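Local coordinates for protein cellobiose 2-epimerase (Spirochaeta thermophila DSM 6192, PDB 5ZIG) that probably catalyses the reversible epimerization of cellobiose to 4-O-beta-D-glucosyl-D-mannose, inverting C2 of the reducing-end sugar, at residues 28-31 against 32-35; 56-59 against 60-64; 137-140 against 141-145; 211-214 against 215-219; 335-338 against 339-342. All coordinates share one frame; numbering follows the deposited sequence.

Contact 1: residues 28-31 against 32-35; sequences PFWL and GQQD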
loop_
_atom_site.group_PDB
_atom_site.type_symbol
_atom_site.label_atom_id
_atom_site.label_comp_id
_atom_site.label_asym_id
_atom_site.label_seq_id
_atom_site.Cartn_x
_atom_site.Cartn_y
_atom_site.Cartn_z
ATOM N N PRO A 28 6.125 -12.131 -13.730
ATOM C CA PRO A 28 6.677 -12.184 -15.099
ATOM C C PRO A 28 6.318 -10.975 -15.939
ATOM O O PRO A 28 7.111 -10.570 -16.790
ATOM C CB PRO A 28 6.071 -13.472 -15.680
ATOM C CG PRO A 28 5.760 -14.308 -14.493
ATOM C CD PRO A 28 5.354 -13.353 -13.410
ATOM N N PHE A 29 5.159 -10.367 -15.713
ATOM C CA PHE A 29 4.810 -9.193 -16.491
ATOM C C PHE A 29 5.718 -8.025 -16.125
ATOM O O PHE A 29 6.221 -7.325 -17.008
ATOM C CB PHE A 29 3.339 -8.848 -16.271
ATOM C CG PHE A 29 2.920 -7.518 -16.831
ATOM C CD1 PHE A 29 2.285 -7.444 -18.073
ATOM C CD2 PHE A 29 3.082 -6.358 -16.098
ATOM C CE1 PHE A 29 1.848 -6.228 -18.577
ATOM C CE2 PHE A 29 2.671 -5.132 -16.607
ATOM C CZ PHE A 29 2.045 -5.081 -17.853
ATOM N N TRP A 30 5.972 -7.819 -14.831
ATOM C CA TRP A 30 6.794 -6.677 -14.440
ATOM C C TRP A 30 8.259 -6.912 -14.772
ATOM O O TRP A 30 8.956 -5.973 -15.168
ATOM C CB TRP A 30 6.591 -6.367 -12.960
ATOM C CG TRP A 30 5.241 -5.809 -12.733
ATOM C CD1 TRP A 30 4.193 -6.418 -12.094
ATOM C CD2 TRP A 30 4.757 -4.532 -13.178
ATOM N NE1 TRP A 30 3.094 -5.590 -12.105
ATOM C CE2 TRP A 30 3.419 -4.422 -12.753
ATOM C CE3 TRP A 30 5.335 -3.460 -13.878
ATOM C CZ2 TRP A 30 2.638 -3.286 -13.024
ATOM C CZ3 TRP A 30 4.562 -2.331 -14.129
ATOM C CH2 TRP A 30 3.234 -2.255 -13.702
ATOM N N LEU A 31 8.724 -8.159 -14.656
ATOM C CA LEU A 31 10.096 -8.488 -15.025
ATOM C C LEU A 31 10.395 -8.075 -16.449
ATOM O O LEU A 31 11.537 -7.721 -16.761
ATOM C CB LEU A 31 10.357 -9.988 -14.875
ATOM C CG LEU A 31 10.837 -10.498 -13.520
ATOM C CD1 LEU A 31 11.052 -12.015 -13.561
ATOM C CD2 LEU A 31 12.090 -9.784 -13.113
ATOM N N GLY A 32 9.390 -8.131 -17.328
ATOM C CA GLY A 32 9.552 -7.699 -18.696
ATOM C C GLY A 32 9.382 -6.213 -18.934
ATOM O O GLY A 32 9.245 -5.810 -20.090
ATOM N N GLN A 33 9.381 -5.382 -17.888
ATOM C CA GLN A 33 9.151 -3.944 -18.030
ATOM C C GLN A 33 10.295 -3.109 -17.458
ATOM O O GLN A 33 10.085 -1.949 -17.099
ATOM C CB GLN A 33 7.840 -3.525 -17.365
ATOM C CG GLN A 33 6.639 -4.341 -17.764
ATOM C CD GLN A 33 6.031 -3.867 -19.045
ATOM O OE1 GLN A 33 6.614 -3.046 -19.754
ATOM N NE2 GLN A 33 4.848 -4.368 -19.355
ATOM N N GLN A 34 11.483 -3.690 -17.333
ATOM C CA GLN A 34 12.668 -2.958 -16.924
ATOM C C GLN A 34 13.295 -2.255 -18.132
ATOM O O GLN A 34 13.385 -2.825 -19.223
ATOM C CB GLN A 34 13.667 -3.920 -16.279
ATOM C CG GLN A 34 13.031 -4.876 -15.262
ATOM C CD GLN A 34 14.046 -5.764 -14.584
ATOM O OE1 GLN A 34 14.886 -5.295 -13.807
ATOM N NE2 GLN A 34 13.978 -7.060 -14.872
ATOM N N ASP A 35 13.726 -1.015 -17.922
ATOM C CA ASP A 35 14.389 -0.165 -18.906
ATOM C C ASP A 35 15.859 -0.550 -19.055
ATOM O O ASP A 35 16.656 -0.319 -18.137
ATOM C CB ASP A 35 14.271 1.303 -18.472
ATOM C CG ASP A 35 14.598 2.285 -19.580
ATOM O OD1 ASP A 35 15.545 2.042 -20.363
ATOM O OD2 ASP A 35 13.918 3.335 -19.633
#
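Gln33 N donates to Trp30 O at 2.8 Å, meeting this carbonyl well above its plane and not on a lone pair, as the chain turns out of helix 7-31. Gly32 N, one residue earlier, makes two weak bonds, to Pro28 O and Phe29 O. A straighter bond is made by a side chain: Gln34 NE2 reaches Leu31 O at 3.2 Å, in the carbonyl plane on a lone pair, with the oxygen also lying in the plane of the amide. Gln34 OE1 is taken by Asn85 ND2, so both ends of that amide are held. Gln33 folds back instead. With CG beside its own backbone N and the chain bent at chi2, its CG sits 3.1 Å from Phe29 O. The bend carries Gln33 NE2 over one face of the Phe29 ring, 3.3 Å from CZ near the rim, the amide and ring planes being clearly inclined. The same CG approaches Trp30 CE3 at 4.2 Å, while Trp30 NE1 bonds Glu359. This is the C-terminal end of a helix running into a loop, with a glutamine side chain from the loop bonding a carbonyl of the last helical turn.

Contact 2: residues 56-59 against 60-64; sequences GLVM and TARHL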
loop_
_atom_site.group_PDB
_atom_site.type_symbol
_atom_site.label_atom_id
_atom_site.label_comp_id
_atom_site.label_asym_id
_atom_site.label_seq_id
_atom_site.Cartn_x
_atom_site.Cartn_y
_atom_site.Cartn_z
ATOM N N GLY A 56 7.995 7.481 -11.596
ATOM C CA GLY A 56 7.613 8.008 -10.312
ATOM C C GLY A 56 8.408 7.401 -9.173
ATOM O O GLY A 56 8.904 6.277 -9.258
ATOM N N LEU A 57 8.508 8.177 -8.095
ATOM C CA LEU A 57 9.120 7.691 -6.868
ATOM C C LEU A 57 8.343 6.507 -6.300
ATOM O O LEU A 57 8.930 5.466 -5.994
ATOM C CB LEU A 57 9.189 8.831 -5.852
ATOM C CG LEU A 57 9.576 8.419 -4.441
ATOM C CD1 LEU A 57 10.908 7.644 -4.422
ATOM C CD2 LEU A 57 9.611 9.669 -3.537
ATOM N N VAL A 58 7.025 6.676 -6.122
ATOM C CA VAL A 58 6.153 5.616 -5.599
ATOM C C VAL A 58 6.294 4.338 -6.418
ATOM O O VAL A 58 6.540 3.259 -5.876
ATOM C CB VAL A 58 4.686 6.086 -5.581
ATOM C CG1 VAL A 58 3.791 5.025 -4.937
ATOM C CG2 VAL A 58 4.544 7.425 -4.879
ATOM N N MET A 59 6.125 4.443 -7.740
ATOM C CA MET A 59 6.143 3.252 -8.586
ATOM C C MET A 59 7.487 2.534 -8.506
ATOM O O MET A 59 7.539 1.304 -8.381
ATOM C CB MET A 59 5.812 3.641 -10.027
ATOM C CG MET A 59 5.882 2.517 -11.037
ATOM S SD MET A 59 6.644 3.111 -12.570
ATOM C CE MET A 59 8.319 3.353 -11.991
ATOM N N THR A 60 8.584 3.289 -8.539
ATOM C CA THR A 60 9.909 2.683 -8.472
ATOM C C THR A 60 10.145 2.008 -7.126
ATOM O O THR A 60 10.740 0.927 -7.063
ATOM C CB THR A 60 10.966 3.755 -8.730
ATOM O OG1 THR A 60 10.755 4.305 -10.040
ATOM C CG2 THR A 60 12.390 3.176 -8.619
ATOM N N ALA A 61 9.703 2.642 -6.035
ATOM C CA ALA A 61 9.863 2.041 -4.713
ATOM C C ALA A 61 8.954 0.824 -4.541
ATOM O O ALA A 61 9.341 -0.161 -3.900
ATOM C CB ALA A 61 9.584 3.080 -3.631
ATOM N N ARG A 62 7.748 0.872 -5.107
ATOM C CA ARG A 62 6.866 -0.298 -5.073
ATOM C C ARG A 62 7.504 -1.495 -5.772
ATOM O O ARG A 62 7.457 -2.617 -5.252
ATOM C CB ARG A 62 5.514 0.048 -5.690
ATOM C CG ARG A 62 4.659 0.896 -4.748
ATOM C CD ARG A 62 3.317 1.254 -5.335
ATOM N NE ARG A 62 2.510 2.050 -4.409
ATOM C CZ ARG A 62 1.277 2.484 -4.680
ATOM N NH1 ARG A 62 0.699 2.177 -5.837
ATOM N NH2 ARG A 62 0.606 3.193 -3.785
ATOM N N HIS A 63 8.138 -1.273 -6.932
ATOM C CA HIS A 63 8.824 -2.372 -7.606
ATOM C C HIS A 63 10.007 -2.871 -6.792
ATOM O O HIS A 63 10.255 -4.083 -6.728
ATOM C CB HIS A 63 9.270 -1.948 -9.004
ATOM C CG HIS A 63 8.137 -1.789 -9.972
ATOM N ND1 HIS A 63 7.081 -2.676 -10.038
ATOM C CD2 HIS A 63 7.876 -0.824 -10.888
ATOM C CE1 HIS A 63 6.228 -2.273 -10.969
ATOM N NE2 HIS A 63 6.695 -1.158 -11.507
ATOM N N LEU A 64 10.755 -1.954 -6.160
ATOM C CA LEU A 64 11.811 -2.387 -5.249
ATOM C C LEU A 64 11.252 -3.267 -4.132
ATOM O O LEU A 64 11.808 -4.331 -3.831
ATOM C CB LEU A 64 12.542 -1.184 -4.652
ATOM C CG LEU A 64 13.663 -1.654 -3.692
ATOM C CD1 LEU A 64 14.600 -2.645 -4.391
ATOM C CD2 LEU A 64 14.481 -0.506 -3.039
#
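Gly56 is the N-cap residue of helix 57-73, and its carbonyl starts the first, buried turn of this helix, part of the alpha/alpha barrel expected for the N-acylglucosamine 2-epimerase family. Among the hydrogen bonds, Gly56 O is gripped twice by Thr60: by the backbone N at 3.1 Å and by OG1 at 2.8 Å, the two donors arriving from opposite faces of the carbonyl plane. Ordinary i to i+4 bonds follow from Leu57, Val58 and Met59 to Ala61, Arg62 and His63.

Packing against a flat group comes next. Val58 CG1, placed anti to the backbone N (chi1 -176°), comes over one face of the Arg62 guanidinium, offset toward its rim and 3.3 Å from NE. Arg62 runs out fully extended from CG to NE alongside the valine, among Tyr120, Phe124, Tyr384 and His385. Shortening it to an alanine here would probably leave Val58 CG1 without its flat partner and open a gap between these aromatic neighbours.

The sulfur contact is looser. Met59 SD lies 5.2 Å from the centroid of the His63 ring, well off the ring normal, and Met59 CG is 3.8 Å from His63 NE2. The other ring nitrogen, ND1, bonds Ser383 OG, and Phe41 stacks on the same imidazole. Bends at chi2 and chi3 (69°) turn the methionine methyl across toward the next residue, where Met59 CE ends 3.3 Å from Thr60 OG1.

Contact 3: residues 137-140 against 141-145; sequences GDRE and ALTLA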
loop_
_atom_site.group_PDB
_atom_site.type_symbol
_atom_site.label_atom_id
_atom_site.label_comp_id
_atom_site.label_asym_id
_atom_site.label_seq_id
_atom_site.Cartn_x
_atom_site.Cartn_y
_atom_site.Cartn_z
ATOM N N GLY A 137 20.785 -8.083 1.921
ATOM C CA GLY A 137 21.870 -7.800 2.842
ATOM C C GLY A 137 22.555 -6.462 2.658
ATOM O O GLY A 137 23.497 -6.179 3.393
ATOM N N ASP A 138 22.109 -5.624 1.712
ATOM C CA ASP A 138 22.811 -4.382 1.371
ATOM C C ASP A 138 22.732 -3.375 2.515
ATOM O O ASP A 138 21.653 -2.868 2.839
ATOM C CB ASP A 138 22.231 -3.770 0.097
ATOM C CG ASP A 138 23.129 -2.698 -0.500
ATOM O OD1 ASP A 138 23.342 -1.632 0.124
ATOM O OD2 ASP A 138 23.636 -2.935 -1.606
ATOM N N ARG A 139 23.889 -3.053 3.097
ATOM C CA ARG A 139 23.924 -2.183 4.270
ATOM C C ARG A 139 23.617 -0.727 3.910
ATOM O O ARG A 139 22.999 -0.013 4.708
ATOM C CB ARG A 139 25.289 -2.306 4.949
ATOM C CG ARG A 139 25.545 -1.393 6.135
ATOM C CD ARG A 139 24.363 -1.289 7.109
ATOM N NE ARG A 139 24.522 -0.191 8.068
ATOM C CZ ARG A 139 25.564 -0.020 8.886
ATOM N NH1 ARG A 139 26.552 -0.901 8.936
ATOM N NH2 ARG A 139 25.594 1.022 9.701
ATOM N N GLU A 140 24.017 -0.269 2.721
ATOM C CA GLU A 140 23.775 1.126 2.361
ATOM C C GLU A 140 22.280 1.431 2.237
ATOM O O GLU A 140 21.843 2.542 2.573
ATOM C CB GLU A 140 24.516 1.457 1.062
ATOM C CG GLU A 140 23.968 2.653 0.313
ATOM C CD GLU A 140 24.479 2.721 -1.112
ATOM O OE1 GLU A 140 25.700 2.927 -1.293
ATOM O OE2 GLU A 140 23.660 2.556 -2.048
ATOM N N ALA A 141 21.482 0.453 1.780
ATOM C CA ALA A 141 20.036 0.646 1.675
ATOM C C ALA A 141 19.410 0.946 3.034
ATOM O O ALA A 141 18.501 1.778 3.132
ATOM C CB ALA A 141 19.372 -0.591 1.055
ATOM N N LEU A 142 19.859 0.255 4.092
ATOM C CA LEU A 142 19.324 0.541 5.423
ATOM C C LEU A 142 19.781 1.911 5.919
ATOM O O LEU A 142 19.002 2.644 6.540
ATOM C CB LEU A 142 19.722 -0.559 6.417
ATOM C CG LEU A 142 18.959 -0.570 7.756
ATOM C CD1 LEU A 142 17.500 -0.959 7.552
ATOM C CD2 LEU A 142 19.622 -1.498 8.755
ATOM N N THR A 143 21.028 2.289 5.642
ATOM C CA THR A 143 21.467 3.627 6.033
ATOM C C THR A 143 20.622 4.702 5.353
ATOM O O THR A 143 20.231 5.691 5.989
ATOM C CB THR A 143 22.951 3.795 5.724
ATOM O OG1 THR A 143 23.690 2.881 6.548
ATOM C CG2 THR A 143 23.409 5.213 6.032
ATOM N N LEU A 144 20.270 4.488 4.080
ATOM C CA LEU A 144 19.425 5.454 3.390
ATOM C C LEU A 144 18.017 5.484 3.972
ATOM O O LEU A 144 17.412 6.555 4.093
ATOM C CB LEU A 144 19.395 5.150 1.894
ATOM C CG LEU A 144 20.613 5.741 1.180
ATOM C CD1 LEU A 144 20.816 5.097 -0.175
ATOM C CD2 LEU A 144 20.412 7.232 1.029
ATOM N N ALA A 145 17.465 4.331 4.326
ATOM C CA ALA A 145 16.157 4.351 4.972
ATOM C C ALA A 145 16.218 5.143 6.274
ATOM O O ALA A 145 15.277 5.865 6.619
ATOM C CB ALA A 145 15.665 2.924 5.211
#
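A psi of 115° keeps Asp138 out of helical geometry just before helix 139-156, where it stands as the N-cap and accepts from Ala141 N. That capping bond, Asp138 OD1 to Ala141 N, is 3.2 Å long and meets the carboxylate oxygen on its anti side, 29° out of plane. The torsion responsible puts CG anti to the aspartate's own N (chi1 -165°), swinging the carboxylate round to a first-turn amide.

At the next residue, Arg139 O receives a sound bond from Thr143 N, one turn on, at 3.2 Å and in the carbonyl plane. Thr143 OG1 adds a weak bond to the same oxygen at 3.5 Å, and Leu142 N another weak one. Thr143 OG1 also lies 3.5 Å from Arg139 NE, where the bent arginine chain crosses it at a slant. Glu140 and Leu144 run side by side and point the same way, their CG and CD1 being 4.0 Å apart, while the carboxylate of Glu140 goes on to bond Tyr87 OH through OE2.

Outward from the capped turn, the Ala141 methyl packs on Leu129 and Tyr132 of helix 119-136 and on Tyr87 of helix 77-94. Leu144 touches Thr91 of that second helix, and Asp138 O is bonded by His133 ND1, so the tight corner after helix 119-136 is closed against two neighbouring helices.

Contact 4: residues 211-214 against 215-219; sequences PRVR and EAMEH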
loop_
_atom_site.group_PDB
_atom_site.type_symbol
_atom_site.label_atom_id
_atom_site.label_comp_id
_atom_site.label_asym_id
_atom_site.label_seq_id
_atom_site.Cartn_x
_atom_site.Cartn_y
_atom_site.Cartn_z
ATOM N N PRO A 211 13.824 1.467 18.986
ATOM C CA PRO A 211 12.694 2.028 19.752
ATOM C C PRO A 211 12.191 3.377 19.237
ATOM O O PRO A 211 11.030 3.731 19.500
ATOM C CB PRO A 211 13.266 2.154 21.177
ATOM C CG PRO A 211 14.343 1.118 21.243
ATOM C CD PRO A 211 14.948 1.076 19.854
ATOM N N ARG A 212 13.017 4.148 18.528
ATOM C CA ARG A 212 12.542 5.436 18.025
ATOM C C ARG A 212 11.471 5.232 16.959
ATOM O O ARG A 212 10.505 5.997 16.880
ATOM C CB ARG A 212 13.711 6.260 17.486
ATOM C CG ARG A 212 14.672 6.713 18.573
ATOM C CD ARG A 212 15.338 8.037 18.246
ATOM N NE ARG A 212 14.444 8.942 17.526
ATOM C CZ ARG A 212 14.561 9.244 16.234
ATOM N NH1 ARG A 212 15.537 8.707 15.510
ATOM N NH2 ARG A 212 13.699 10.078 15.665
ATOM N N VAL A 213 11.601 4.181 16.161
ATOM C CA VAL A 213 10.524 3.840 15.240
ATOM C C VAL A 213 9.263 3.472 16.009
ATOM O O VAL A 213 8.162 3.931 15.673
ATOM C CB VAL A 213 10.959 2.713 14.292
ATOM C CG1 VAL A 213 10.061 2.720 13.017
ATOM C CG2 VAL A 213 12.394 2.904 13.938
ATOM N N ARG A 214 9.401 2.646 17.057
ATOM C CA ARG A 214 8.210 2.186 17.775
ATOM C C ARG A 214 7.481 3.361 18.397
ATOM O O ARG A 214 6.241 3.387 18.445
ATOM C CB ARG A 214 8.565 1.163 18.861
ATOM C CG ARG A 214 7.502 1.093 19.983
ATOM C CD ARG A 214 8.008 0.502 21.295
ATOM N NE ARG A 214 7.649 -0.906 21.410
ATOM C CZ ARG A 214 8.530 -1.901 21.431
ATOM N NH1 ARG A 214 9.829 -1.641 21.363
ATOM N NH2 ARG A 214 8.113 -3.158 21.529
ATOM N N GLU A 215 8.241 4.350 18.874
ATOM C CA GLU A 215 7.635 5.534 19.460
ATOM C C GLU A 215 6.893 6.357 18.408
ATOM O O GLU A 215 5.786 6.842 18.666
ATOM C CB GLU A 215 8.718 6.353 20.177
ATOM C CG GLU A 215 9.202 5.622 21.445
ATOM C CD GLU A 215 10.439 6.228 22.099
ATOM O OE1 GLU A 215 11.047 7.161 21.528
ATOM O OE2 GLU A 215 10.806 5.748 23.195
ATOM N N ALA A 216 7.481 6.525 17.220
ATOM C CA ALA A 216 6.749 7.188 16.137
ATOM C C ALA A 216 5.487 6.409 15.773
ATOM O O ALA A 216 4.441 7.008 15.489
ATOM C CB ALA A 216 7.652 7.369 14.919
ATOM N N MET A 217 5.562 5.071 15.810
ATOM C CA MET A 217 4.384 4.226 15.583
ATOM C C MET A 217 3.286 4.504 16.607
ATOM O O MET A 217 2.120 4.687 16.246
ATOM C CB MET A 217 4.783 2.749 15.609
ATOM C CG MET A 217 5.570 2.317 14.377
ATOM S SD MET A 217 6.390 0.723 14.586
ATOM C CE MET A 217 5.010 -0.450 14.504
ATOM N N GLU A 218 3.644 4.552 17.892
ATOM C CA GLU A 218 2.691 4.941 18.927
ATOM C C GLU A 218 2.013 6.260 18.583
ATOM O O GLU A 218 0.783 6.349 18.561
ATOM C CB GLU A 218 3.407 5.059 20.274
ATOM C CG GLU A 218 4.114 3.780 20.756
ATOM C CD GLU A 218 4.613 3.896 22.203
ATOM O OE1 GLU A 218 5.378 4.843 22.479
ATOM O OE2 GLU A 218 4.293 3.034 23.045
ATOM N N HIS A 219 2.820 7.297 18.311
ATOM C CA HIS A 219 2.264 8.584 17.912
ATOM C C HIS A 219 1.239 8.413 16.790
ATOM O O HIS A 219 0.125 8.944 16.859
ATOM C CB HIS A 219 3.381 9.518 17.446
ATOM C CG HIS A 219 2.884 10.846 16.978
ATOM N ND1 HIS A 219 2.132 11.683 17.777
ATOM C CD2 HIS A 219 3.040 11.492 15.801
ATOM C CE1 HIS A 219 1.849 12.789 17.109
ATOM N NE2 HIS A 219 2.388 12.699 15.908
#
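Met217 stands one turn beyond Val213 and lies across the carbonyls of the turn before. Its CB is 3.3 Å from Arg214 O and a little farther from Val213 O. CG sits beside the methionine's own backbone N (chi1 -72°), which brings it to 3.3 Å from Val213 O, the oxygen that Met217 N bonds at 2.8 Å. SD follows, 3.8 Å from Val213 O and 4.5 Å from Val213 CG1, the latter a light apolar touch. At chi3 (73°) the chain bends, and CE leads away from the preceding turn. The side chain finds its further company on other helices: Ser202 and Phe205 of helix 191-208, and Ser264 and Leu268 of helix 251-269.

The outer side of the same turn is polar but without close ion pairs. Glu215 extends past Pro211, with CG 3.3 Å from Pro211 O, and Glu218 lays its CG 3.2 Å from Arg214 O. The opposite charges stay apart, Arg214 NE and Glu218 OE2 being 5.4 Å from each other, so at most they would attract at a distance. Arg212 turns toward helix 139-156, where it has a long, weak ion pair with Asp150.

Val213 and Ala216 face inward with Met217, Val213 meeting Trp146 and Ala216 meeting Tyr201. A first turn with charged residues outside and small or apolar ones inside marks an amphipathic helix, here helix 211-228 packed against helices 139-156, 191-208 and 251-269.

Contact 5: residues 335-338 against 339-342; sequences PRYL and DHAC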
loop_
_atom_site.group_PDB
_atom_site.type_symbol
_atom_site.label_atom_id
_atom_site.label_comp_id
_atom_site.label_asym_id
_atom_site.label_seq_id
_atom_site.Cartn_x
_atom_site.Cartn_y
_atom_site.Cartn_z
ATOM N N PRO A 335 -15.970 -16.919 10.939
ATOM C CA PRO A 335 -15.673 -17.450 9.603
ATOM C C PRO A 335 -16.323 -16.684 8.464
ATOM O O PRO A 335 -15.869 -16.814 7.324
ATOM C CB PRO A 335 -16.209 -18.890 9.679
ATOM C CG PRO A 335 -16.172 -19.216 11.118
ATOM C CD PRO A 335 -16.582 -17.945 11.798
ATOM N N ARG A 336 -17.380 -15.915 8.719
ATOM C CA ARG A 336 -18.000 -15.148 7.643
ATOM C C ARG A 336 -17.019 -14.180 6.982
ATOM O O ARG A 336 -17.188 -13.843 5.802
ATOM C CB ARG A 336 -19.219 -14.386 8.178
ATOM C CG ARG A 336 -19.963 -13.584 7.125
ATOM C CD ARG A 336 -21.457 -13.558 7.373
ATOM N NE ARG A 336 -22.142 -12.749 6.370
ATOM C CZ ARG A 336 -22.435 -13.175 5.144
ATOM N NH1 ARG A 336 -22.106 -14.408 4.775
ATOM N NH2 ARG A 336 -23.056 -12.369 4.288
ATOM N N TYR A 337 -15.994 -13.735 7.710
ATOM C CA TYR A 337 -14.978 -12.892 7.092
ATOM C C TYR A 337 -14.218 -13.652 6.014
ATOM O O TYR A 337 -13.871 -13.082 4.975
ATOM C CB TYR A 337 -14.023 -12.342 8.149
ATOM C CG TYR A 337 -14.622 -11.211 8.939
ATOM C CD1 TYR A 337 -15.045 -10.045 8.316
ATOM C CD2 TYR A 337 -14.770 -11.310 10.315
ATOM C CE1 TYR A 337 -15.617 -9.003 9.047
ATOM C CE2 TYR A 337 -15.335 -10.291 11.048
ATOM C CZ TYR A 337 -15.753 -9.135 10.418
ATOM O OH TYR A 337 -16.311 -8.122 11.180
ATOM N N LEU A 338 -13.996 -14.952 6.224
ATOM C CA LEU A 338 -13.371 -15.775 5.195
ATOM C C LEU A 338 -14.277 -15.921 3.971
ATOM O O LEU A 338 -13.787 -15.940 2.835
ATOM C CB LEU A 338 -13.013 -17.149 5.765
ATOM C CG LEU A 338 -11.932 -17.196 6.850
ATOM C CD1 LEU A 338 -11.645 -18.622 7.308
ATOM C CD2 LEU A 338 -10.650 -16.499 6.363
ATOM N N ASP A 339 -15.594 -16.053 4.186
ATOM C CA ASP A 339 -16.537 -16.059 3.069
ATOM C C ASP A 339 -16.337 -14.821 2.204
ATOM O O ASP A 339 -16.298 -14.897 0.966
ATOM C CB ASP A 339 -17.986 -16.100 3.582
ATOM C CG ASP A 339 -18.341 -17.405 4.307
ATOM O OD1 ASP A 339 -17.757 -18.454 3.987
ATOM O OD2 ASP A 339 -19.209 -17.377 5.206
ATOM N N HIS A 340 -16.195 -13.675 2.861
ATOM C CA HIS A 340 -16.019 -12.409 2.170
ATOM C C HIS A 340 -14.717 -12.401 1.369
ATOM O O HIS A 340 -14.723 -12.142 0.162
ATOM C CB HIS A 340 -16.085 -11.278 3.207
ATOM C CG HIS A 340 -17.457 -11.093 3.804
ATOM N ND1 HIS A 340 -18.620 -11.254 3.073
ATOM C CD2 HIS A 340 -17.849 -10.759 5.056
ATOM C CE1 HIS A 340 -19.665 -11.013 3.847
ATOM N NE2 HIS A 340 -19.224 -10.707 5.055
ATOM N N ALA A 341 -13.594 -12.721 2.021
ATOM C CA ALA A 341 -12.314 -12.841 1.322
ATOM C C ALA A 341 -12.432 -13.734 0.089
ATOM O O ALA A 341 -12.057 -13.338 -1.018
ATOM C CB ALA A 341 -11.245 -13.393 2.260
ATOM N N CYS A 342 -12.917 -14.964 0.276
ATOM C CA CYS A 342 -13.129 -15.858 -0.858
ATOM C C CYS A 342 -13.958 -15.179 -1.944
ATOM O O CYS A 342 -13.623 -15.266 -3.127
ATOM C CB CYS A 342 -13.798 -17.164 -0.402
ATOM S SG CYS A 342 -12.882 -18.169 0.852
#
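His340 and Arg336 clasp each other one turn apart in the early part of the helix that runs on to residue 352. His340 CE1 comes over one face of the Arg336 guanidinium, toward its rim and 3.7 Å from CZ, with the two planes 64° apart, while NE2 lies 3.6 Å from Arg336 CG. The imidazole in turn has Arg336 O over one of its faces, 3.2 Å from CD2. That same oxygen accepts the backbone N-H of His340 at 3.1 Å. Arg336 gets there with CG anti to its own N (chi1 -178°) and a bend at chi2, which brings the chain past the ring. Asp339 stands close by, but its OD2 is 4.2 Å from Arg336 NH1, beyond a salt bridge.

The second shell fixes both groups. Asp293 of helix 275-294 takes Arg336 NH2 in a salt bridge and also touches His340, Ala289 of that helix packs on the imidazole, and the Phe325 ring meets it from helix 315-332. Cutting His340 back to an alanine would probably leave the guanidinium face without its cover and Arg336 freer to turn about its salt bridge to Asp293.

In chemical terms, a positive guanidinium so near the imidazole is likely to discourage a second proton on His340. The acidic Asp293, already paired with the arginine, and the nearby Asp339 may offset part of that effect.

Contacts 1 and 2 are the only two that touch: Trp30 CE3 lies 3.3 Å from His63 CE1, so the end of helix 7-31 packs directly on the first turns of helix 57-73. Contact 3 comes next, its nearest atoms about 6 Å from contact 2, and contact 4 lies about 8 Å beyond contact 3, measured the same way. Contact 5 stands apart, its centre about 39 Å from that of contact 3 and on the opposite side of the chain's centre. Contact 2 is the buried member, its centre about 11 Å from the centre of the chain, whereas those of the other four lie 20 to 22 Å out.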